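Local coordinates for protein adenosylmethionine-8-amino-7-oxononanoate aminotransferase (Methanocaldococcus jannaschii, PDB 6ZHK) that probably catalyses the pyridoxal-phosphate-dependent transfer of an amino group from S-adenosylmethionine to 8-amino-7-oxononanoate in biotin biosynthesis, at residues I74-S88 and T338-T352. Sequence-based numbering, arbitrary orientation.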
ATOM      1  N   ILE A  74     -17.049 -10.588 -10.963  1.00 16.12           N
ATOM      2  CA  ILE A  74     -16.134  -9.657 -10.339  1.00 17.11           C
ATOM      3  C   ILE A  74     -16.041  -8.425 -11.240  1.00 18.37           C
ATOM      4  O   ILE A  74     -16.080  -7.286 -10.760  1.00 18.50           O
ATOM      5  CB  ILE A  74     -14.745 -10.299 -10.095  1.00 16.78           C
ATOM      6  CG1 ILE A  74     -14.867 -11.623  -9.335  1.00 15.13           C
ATOM      7  CG2 ILE A  74     -13.857  -9.340  -9.319  1.00 17.28           C
ATOM      8  CD1 ILE A  74     -13.496 -12.305  -9.169  1.00 13.59           C
ATOM      9  N   ILE A  75     -15.808  -8.662 -12.538  1.00 16.46           N
ATOM     10  CA  ILE A  75     -15.730  -7.560 -13.498  1.00 19.26           C
ATOM     11  C   ILE A  75     -17.015  -6.733 -13.437  1.00 17.78           C
ATOM     12  O   ILE A  75     -16.993  -5.497 -13.325  1.00 20.00           O
ATOM     13  CB  ILE A  75     -15.413  -8.081 -14.935  1.00 22.12           C
ATOM     14  CG1 ILE A  75     -13.968  -8.571 -15.075  1.00 23.68           C
ATOM     15  CG2 ILE A  75     -15.711  -7.049 -16.035  1.00 19.83           C
ATOM     16  CD1 ILE A  75     -13.824  -9.538 -16.242  1.00 30.15           C
ATOM     17  N   GLU A  76     -18.175  -7.389 -13.428  1.00 20.12           N
ATOM     18  CA  GLU A  76     -19.440  -6.653 -13.376  1.00 19.46           C
ATOM     19  C   GLU A  76     -19.625  -5.879 -12.059  1.00 21.17           C
ATOM     20  O   GLU A  76     -20.211  -4.796 -12.051  1.00 20.46           O
ATOM     21  CB  GLU A  76     -20.628  -7.568 -13.758  1.00 21.86           C
ATOM     22  CG  GLU A  76     -20.574  -7.960 -15.273  1.00 26.67           C
ATOM     23  CD  GLU A  76     -20.433  -6.820 -16.299  1.00 30.97           C
ATOM     24  OE1 GLU A  76     -21.227  -5.857 -16.188  1.00 35.31           O
ATOM     25  OE2 GLU A  76     -19.526  -6.879 -17.214  1.00 31.93           O
ATOM     26  N   ALA A  77     -19.164  -6.433 -10.938  1.00 17.32           N
ATOM     27  CA  ALA A  77     -19.224  -5.737  -9.651  1.00 16.97           C
ATOM     28  C   ALA A  77     -18.428  -4.441  -9.688  1.00 15.67           C
ATOM     29  O   ALA A  77     -18.887  -3.394  -9.216  1.00 17.37           O
ATOM     30  CB  ALA A  77     -18.773  -6.619  -8.537  1.00 16.99           C
ATOM     31  N   ILE A  78     -17.254  -4.501 -10.279  1.00 15.42           N
ATOM     32  CA  ILE A  78     -16.416  -3.296 -10.408  1.00 16.69           C
ATOM     33  C   ILE A  78     -17.132  -2.238 -11.237  1.00 15.57           C
ATOM     34  O   ILE A  78     -17.161  -1.049 -10.890  1.00 16.04           O
ATOM     35  CB  ILE A  78     -15.015  -3.655 -10.942  1.00 15.08           C
ATOM     36  CG1 ILE A  78     -14.254  -4.489  -9.909  1.00 17.61           C
ATOM     37  CG2 ILE A  78     -14.221  -2.408 -11.355  1.00 15.52           C
ATOM     38  CD1 ILE A  78     -12.927  -5.121 -10.438  1.00 18.80           C
ATOM     39  N   LYS A  79     -17.647  -2.648 -12.411  1.00 19.68           N
ATOM     40  CA  LYS A  79     -18.247  -1.699 -13.337  1.00 18.72           C
ATOM     41  C   LYS A  79     -19.491  -1.060 -12.729  1.00 18.39           C
ATOM     42  O   LYS A  79     -19.680   0.157 -12.852  1.00 18.15           O
ATOM     43  CB  LYS A  79     -18.585  -2.375 -14.675  1.00 22.09           C
ATOM     44  CG  LYS A  79     -17.385  -2.841 -15.484  1.00 26.79           C
ATOM     45  CD  LYS A  79     -17.849  -3.872 -16.523  1.00 29.00           C
ATOM     46  CE  LYS A  79     -17.323  -3.544 -17.880  1.00 28.83           C
ATOM     47  NZ  LYS A  79     -18.065  -4.259 -18.949  1.00 27.55           N
ATOM     48  N   ASN A  80     -20.361  -1.885 -12.133  1.00 17.78           N
ATOM     49  CA  ASN A  80     -21.546  -1.378 -11.440  1.00 19.63           C
ATOM     50  C   ASN A  80     -21.202  -0.416 -10.300  1.00 19.83           C
ATOM     51  O   ASN A  80     -21.928   0.569 -10.090  1.00 20.91           O
ATOM     52  CB  ASN A  80     -22.452  -2.498 -10.914  1.00 21.89           C
ATOM     53  CG  ASN A  80     -23.125  -3.253 -12.057  1.00 25.81           C
ATOM     54  OD1 ASN A  80     -23.238  -2.725 -13.168  1.00 29.09           O
ATOM     55  ND2 ASN A  80     -23.518  -4.496 -11.838  1.00 25.21           N
ATOM     56  N   GLN A  81     -20.152  -0.710  -9.509  1.00 16.34           N
ATOM     57  CA  GLN A  81     -19.771   0.229  -8.453  1.00 15.06           C
ATOM     58  C   GLN A  81     -19.244   1.547  -9.058  1.00 13.77           C
ATOM     59  O   GLN A  81     -19.507   2.598  -8.526  1.00 17.71           O
ATOM     60  CB  GLN A  81     -18.708  -0.354  -7.519  1.00 16.55           C
ATOM     61  CG  GLN A  81     -18.367   0.617  -6.374  1.00 15.05           C
ATOM     62  CD  GLN A  81     -19.609   0.906  -5.549  1.00 16.90           C
ATOM     63  OE1 GLN A  81     -20.421   0.036  -5.217  1.00 17.93           O
ATOM     64  NE2 GLN A  81     -19.820   2.156  -5.238  1.00 18.65           N
ATOM     65  N   ALA A  82     -18.523   1.467 -10.169  1.00 17.38           N
ATOM     66  CA  ALA A  82     -17.935   2.682 -10.728  1.00 19.87           C
ATOM     67  C   ALA A  82     -19.019   3.644 -11.226  1.00 20.65           C
ATOM     68  O   ALA A  82     -18.774   4.844 -11.255  1.00 20.98           O
ATOM     69  CB  ALA A  82     -16.907   2.331 -11.782  1.00 19.65           C
ATOM     70  N   ASP A  83     -20.205   3.120 -11.603  1.00 20.33           N
ATOM     71  CA  ASP A  83     -21.364   3.948 -11.965  1.00 22.52           C
ATOM     72  C   ASP A  83     -22.040   4.599 -10.756  1.00 21.29           C
ATOM     73  O   ASP A  83     -22.841   5.504 -10.934  1.00 23.86           O
ATOM     74  CB  ASP A  83     -22.464   3.128 -12.640  1.00 23.37           C
ATOM     75  CG  ASP A  83     -22.063   2.639 -14.010  1.00 26.45           C
ATOM     76  OD1 ASP A  83     -21.318   3.378 -14.688  1.00 26.97           O
ATOM     77  OD2 ASP A  83     -22.563   1.549 -14.408  1.00 30.37           O
ATOM     78  N   LYS A  84     -21.731   4.181  -9.523  1.00 21.07           N
ATOM     79  CA  LYS A  84     -22.273   4.803  -8.320  1.00 20.52           C
ATOM     80  C   LYS A  84     -21.256   5.807  -7.769  1.00 19.87           C
ATOM     81  O   LYS A  84     -21.551   6.988  -7.658  1.00 18.96           O
ATOM     82  CB  LYS A  84     -22.599   3.722  -7.289  1.00 21.60           C
ATOM     83  CG  LYS A  84     -23.894   2.965  -7.616  1.00 24.76           C
ATOM     84  CD  LYS A  84     -24.108   1.758  -6.741  1.00 27.16           C
ATOM     85  CE  LYS A  84     -25.440   1.827  -6.040  1.00 34.95           C
ATOM     86  NZ  LYS A  84     -25.713   0.569  -5.311  1.00 39.51           N
ATOM     87  N   ILE A  85     -20.094   5.295  -7.337  1.00 17.15           N
ATOM     88  CA  ILE A  85     -18.968   6.100  -6.884  1.00 16.21           C
ATOM     89  C   ILE A  85     -17.745   5.192  -6.710  1.00 17.46           C
ATOM     90  O   ILE A  85     -17.857   4.101  -6.146  1.00 15.45           O
ATOM     91  CB  ILE A  85     -19.304   6.847  -5.576  1.00 15.83           C
ATOM     92  CG1 ILE A  85     -18.147   7.756  -5.149  1.00 13.95           C
ATOM     93  CG2 ILE A  85     -19.739   5.860  -4.484  1.00 12.83           C
ATOM     94  CD1 ILE A  85     -18.504   8.593  -3.868  1.00 15.65           C
ATOM     95  N   CYS A  86     -16.582   5.700  -7.142  1.00 17.88           N
ATOM     96  CA  CYS A  86     -15.357   4.912  -7.089  1.00 16.64           C
ATOM     97  C   CYS A  86     -14.725   5.020  -5.702  1.00 16.53           C
ATOM     98  O   CYS A  86     -14.190   4.058  -5.194  1.00 14.23           O
ATOM     99  CB  CYS A  86     -14.395   5.380  -8.160  1.00 17.39           C
ATOM    100  SG  CYS A  86     -15.010   5.001  -9.827  1.00 19.03           S
ATOM    101  N   HIS A  87     -14.751   6.216  -5.117  1.00 16.39           N
ATOM    102  CA  HIS A  87     -14.078   6.354  -3.841  1.00 16.27           C
ATOM    103  C   HIS A  87     -14.659   7.507  -3.016  1.00 16.86           C
ATOM    104  O   HIS A  87     -14.611   8.670  -3.403  1.00 14.89           O
ATOM    105  CB  HIS A  87     -12.581   6.602  -4.014  1.00 13.57           C
ATOM    106  CG  HIS A  87     -11.936   6.688  -2.672  1.00 12.14           C
ATOM    107  ND1 HIS A  87     -11.751   5.566  -1.838  1.00 12.13           N
ATOM    108  CD2 HIS A  87     -11.487   7.758  -2.001  1.00 13.91           C
ATOM    109  CE1 HIS A  87     -11.206   5.966  -0.683  1.00 12.41           C
ATOM    110  NE2 HIS A  87     -11.066   7.324  -0.758  1.00 14.02           N
ATOM    111  N   SER A  88     -15.037   7.183  -1.798  1.00 13.33           N
ATOM    112  CA  SER A  88     -15.114   8.199  -0.749  1.00 13.81           C
ATOM    113  C   SER A  88     -14.488   7.630   0.528  1.00 13.25           C
ATOM    114  O   SER A  88     -14.451   6.412   0.676  1.00 14.45           O
ATOM    115  CB  SER A  88     -16.556   8.663  -0.536  1.00 12.00           C
ATOM    116  OG  SER A  88     -17.300   7.557  -0.011  1.00 16.30           O
ATOM    117  N   THR A 338      -5.212   7.273   2.395  1.00 17.90           N
ATOM    118  CA  THR A 338      -6.247   7.868   1.586  1.00 18.84           C
ATOM    119  C   THR A 338      -7.299   6.827   1.191  1.00 15.99           C
ATOM    120  O   THR A 338      -8.491   7.092   1.314  1.00 16.07           O
ATOM    121  CB  THR A 338      -5.617   8.422   0.300  1.00 18.65           C
ATOM    122  OG1 THR A 338      -4.562   9.255   0.783  1.00 21.12           O
ATOM    123  CG2 THR A 338      -6.599   9.230  -0.514  1.00 18.00           C
ATOM    124  N   TYR A 339      -6.867   5.703   0.618  1.00 13.54           N
ATOM    125  CA  TYR A 339      -7.835   4.919  -0.165  1.00 12.61           C
ATOM    126  C   TYR A 339      -8.363   3.795   0.722  1.00 14.22           C
ATOM    127  O   TYR A 339      -9.030   2.881   0.208  1.00 13.47           O
ATOM    128  CB  TYR A 339      -7.159   4.416  -1.457  1.00 14.25           C
ATOM    129  CG  TYR A 339      -7.089   5.499  -2.523  1.00 13.62           C
ATOM    130  CD1 TYR A 339      -8.253   5.887  -3.203  1.00 14.91           C
ATOM    131  CD2 TYR A 339      -5.894   6.163  -2.802  1.00 12.50           C
ATOM    132  CE1 TYR A 339      -8.227   6.949  -4.118  1.00 14.01           C
ATOM    133  CE2 TYR A 339      -5.844   7.146  -3.769  1.00 11.40           C
ATOM    134  CZ  TYR A 339      -7.010   7.518  -4.428  1.00 13.35           C
ATOM    135  OH  TYR A 339      -6.963   8.486  -5.387  1.00 14.31           O
ATOM    136  N   THR A 340      -8.221   3.951   2.050  1.00 13.24           N
ATOM    137  CA  THR A 340      -8.735   2.877   2.954  1.00 12.50           C
ATOM    138  C   THR A 340     -10.232   2.627   2.651  1.00 13.64           C
ATOM    139  O   THR A 340     -11.059   3.556   2.640  1.00 15.32           O
ATOM    140  CB  THR A 340      -8.642   3.375   4.423  1.00 14.84           C
ATOM    141  OG1 THR A 340      -7.240   3.558   4.714  1.00 14.71           O
ATOM    142  CG2 THR A 340      -9.188   2.364   5.428  1.00 18.11           C
ATOM    143  N   GLY A 341     -10.627   1.376   2.504  1.00 12.96           N
ATOM    144  CA  GLY A 341     -12.017   1.011   2.202  1.00 14.14           C
ATOM    145  C   GLY A 341     -12.569   1.481   0.846  1.00 14.84           C
ATOM    146  O   GLY A 341     -13.798   1.607   0.669  1.00 15.13           O
ATOM    147  N   ASN A 342     -11.721   1.715  -0.164  1.00 14.13           N
ATOM    148  CA  ASN A 342     -12.171   2.230  -1.460  1.00 15.30           C
ATOM    149  C   ASN A 342     -13.306   1.349  -2.052  1.00 14.61           C
ATOM    150  O   ASN A 342     -13.240   0.120  -2.004  1.00 18.69           O
ATOM    151  CB  ASN A 342     -10.951   2.223  -2.407  1.00 12.91           C
ATOM    152  CG  ASN A 342     -11.336   2.394  -3.853  1.00 12.68           C
ATOM    153  OD1 ASN A 342     -11.726   1.467  -4.524  1.00 14.44           O
ATOM    154  ND2 ASN A 342     -11.053   3.569  -4.382  1.00 15.41           N
ATOM    155  N   GLN A 343     -14.363   1.948  -2.608  1.00 15.40           N
ATOM    156  CA  GLN A 343     -15.547   1.201  -3.060  1.00 14.84           C
ATOM    157  C   GLN A 343     -15.251   0.210  -4.193  1.00 15.48           C
ATOM    158  O   GLN A 343     -15.776  -0.896  -4.167  1.00 13.55           O
ATOM    159  CB  GLN A 343     -16.718   2.108  -3.490  1.00 13.98           C
ATOM    160  CG  GLN A 343     -17.374   2.820  -2.308  1.00 14.75           C
ATOM    161  CD  GLN A 343     -16.773   4.171  -1.978  1.00 14.82           C
ATOM    162  OE1 GLN A 343     -15.550   4.365  -1.866  1.00 13.74           O
ATOM    163  NE2 GLN A 343     -17.653   5.070  -1.618  1.00 15.37           N
ATOM    164  N   LEU A 344     -14.453   0.611  -5.195  1.00 13.31           N
ATOM    165  CA  LEU A 344     -14.079  -0.360  -6.235  1.00 12.62           C
ATOM    166  C   LEU A 344     -13.358  -1.584  -5.655  1.00 11.89           C
ATOM    167  O   LEU A 344     -13.691  -2.732  -6.002  1.00 13.00           O
ATOM    168  CB  LEU A 344     -13.241   0.325  -7.305  1.00 13.33           C
ATOM    169  CG  LEU A 344     -13.944   1.492  -8.008  1.00 13.55           C
ATOM    170  CD1 LEU A 344     -13.040   2.005  -9.120  1.00 13.50           C
ATOM    171  CD2 LEU A 344     -15.403   1.109  -8.554  1.00 12.43           C
ATOM    172  N   LEU A 345     -12.393  -1.371  -4.717  1.00 12.71           N
ATOM    173  CA  LEU A 345     -11.666  -2.497  -4.146  1.00 12.06           C
ATOM    174  C   LEU A 345     -12.682  -3.389  -3.457  1.00 12.29           C
ATOM    175  O   LEU A 345     -12.615  -4.605  -3.589  1.00 14.21           O
ATOM    176  CB  LEU A 345     -10.604  -2.070  -3.098  1.00 11.69           C
ATOM    177  CG  LEU A 345      -9.689  -0.922  -3.535  1.00 12.04           C
ATOM    178  CD1 LEU A 345      -8.579  -0.654  -2.525  1.00 10.74           C
ATOM    179  CD2 LEU A 345      -9.017  -1.245  -4.861  1.00 11.08           C
ATOM    180  N   CYS A 346     -13.626  -2.778  -2.714  1.00 12.60           N
ATOM    181  CA  CYS A 346     -14.470  -3.614  -1.872  1.00 12.75           C
ATOM    182  C   CYS A 346     -15.522  -4.321  -2.737  1.00 15.15           C
ATOM    183  O   CYS A 346     -15.961  -5.454  -2.436  1.00 15.88           O
ATOM    184  CB  CYS A 346     -15.203  -2.719  -0.870  1.00 12.27           C
ATOM    185  SG  CYS A 346     -14.129  -2.104   0.455  1.00 16.34           S
ATOM    186  N   SER A 347     -15.906  -3.676  -3.824  1.00 16.35           N
ATOM    187  CA  SER A 347     -16.871  -4.315  -4.733  1.00 16.85           C
ATOM    188  C   SER A 347     -16.281  -5.610  -5.316  1.00 17.00           C
ATOM    189  O   SER A 347     -17.019  -6.607  -5.384  1.00 16.75           O
ATOM    190  CB  SER A 347     -17.298  -3.355  -5.811  1.00 16.80           C
ATOM    191  OG  SER A 347     -16.238  -3.184  -6.757  1.00 19.47           O
ATOM    192  N   ALA A 348     -14.978  -5.624  -5.713  1.00 16.03           N
ATOM    193  CA  ALA A 348     -14.356  -6.842  -6.237  1.00 14.89           C
ATOM    194  C   ALA A 348     -14.399  -7.933  -5.170  1.00 16.28           C
ATOM    195  O   ALA A 348     -14.695  -9.105  -5.476  1.00 17.27           O
ATOM    196  CB  ALA A 348     -12.966  -6.644  -6.772  1.00 17.07           C
ATOM    197  N   ALA A 349     -14.073  -7.563  -3.918  1.00 14.21           N
ATOM    198  CA  ALA A 349     -14.035  -8.572  -2.872  1.00 14.41           C
ATOM    199  C   ALA A 349     -15.417  -9.144  -2.583  1.00 14.82           C
ATOM    200  O   ALA A 349     -15.535 -10.333  -2.263  1.00 15.80           O
ATOM    201  CB  ALA A 349     -13.427  -8.027  -1.587  1.00 13.15           C
ATOM    202  N   LEU A 350     -16.451  -8.280  -2.570  1.00 15.68           N
ATOM    203  CA  LEU A 350     -17.813  -8.745  -2.350  1.00 15.82           C
ATOM    204  C   LEU A 350     -18.171  -9.793  -3.384  1.00 17.33           C
ATOM    205  O   LEU A 350     -18.690 -10.860  -3.019  1.00 17.40           O
ATOM    206  CB  LEU A 350     -18.803  -7.566  -2.403  1.00 15.86           C
ATOM    207  CG  LEU A 350     -18.853  -6.710  -1.140  1.00 16.42           C
ATOM    208  CD1 LEU A 350     -19.650  -5.419  -1.389  1.00 18.27           C
ATOM    209  CD2 LEU A 350     -19.479  -7.482   0.039  1.00 16.59           C
ATOM    210  N   ALA A 351     -17.864  -9.495  -4.668  1.00 16.20           N
ATOM    211  CA  ALA A 351     -18.166 -10.469  -5.711  1.00 17.05           C
ATOM    212  C   ALA A 351     -17.405 -11.771  -5.476  1.00 18.35           C
ATOM    213  O   ALA A 351     -17.967 -12.857  -5.675  1.00 17.72           O
ATOM    214  CB  ALA A 351     -17.859  -9.961  -7.103  1.00 17.38           C
ATOM    215  N   THR A 352     -16.126 -11.639  -5.073  1.00 17.16           N
ATOM    216  CA  THR A 352     -15.294 -12.797  -4.818  1.00 16.26           C
ATOM    217  C   THR A 352     -15.956 -13.695  -3.779  1.00 17.01           C
ATOM    218  O   THR A 352     -16.044 -14.927  -3.996  1.00 18.61           O
ATOM    219  CB  THR A 352     -13.842 -12.430  -4.502  1.00 17.49           C
ATOM    220  OG1 THR A 352     -13.345 -11.736  -5.640  1.00 18.23           O
ATOM    221  CG2 THR A 352     -12.914 -13.618  -4.292  1.00 16.76           C
TER
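Gln343 grips Ser88 with both ends of its amide. Gln343 OE1 accepts from Ser88 N at 2.9 Å on an in-plane lone pair. Gln343 NE2 donates to Ser88 OG at 3.0 Å. A bend in the Gln343 chain (chi2 90°) turns the amide toward the loop. At the residue before Ser88, Tyr339 turns its edge to the face of His87, with CD1 near the ring centre and the planes at 58°. Leu344 splits its branches: CD2 meets Ala82 CB at 3.8 Å, and CD1 meets Cys86 SG at 3.7 Å. Small residues then let the helices close up. Ala77 CB touches Ala351 CB at 3.7 Å, and Ala348 CB packs on Ile74 and Ile78. The axes come within 8.0 Å at 146°, roughly antiparallel.

Gln81 lies across Gln343 CB. Its NE2 donates almost straight to Ile85 O, tying the helix to the loop that follows it. Asn342 OD1 N-caps the other helix through Leu345 N. Tyr339 OH hydrogen-bonds to O of Lys301 of the second subunit, the lysine predicted to carry pyridoxal phosphate, unmodified here. The contact thus joins helices 72-82 and 343-358 of this class-III aminotransferase at the dimer interface, with helix 96-108 alongside through Pro97 and Leu101.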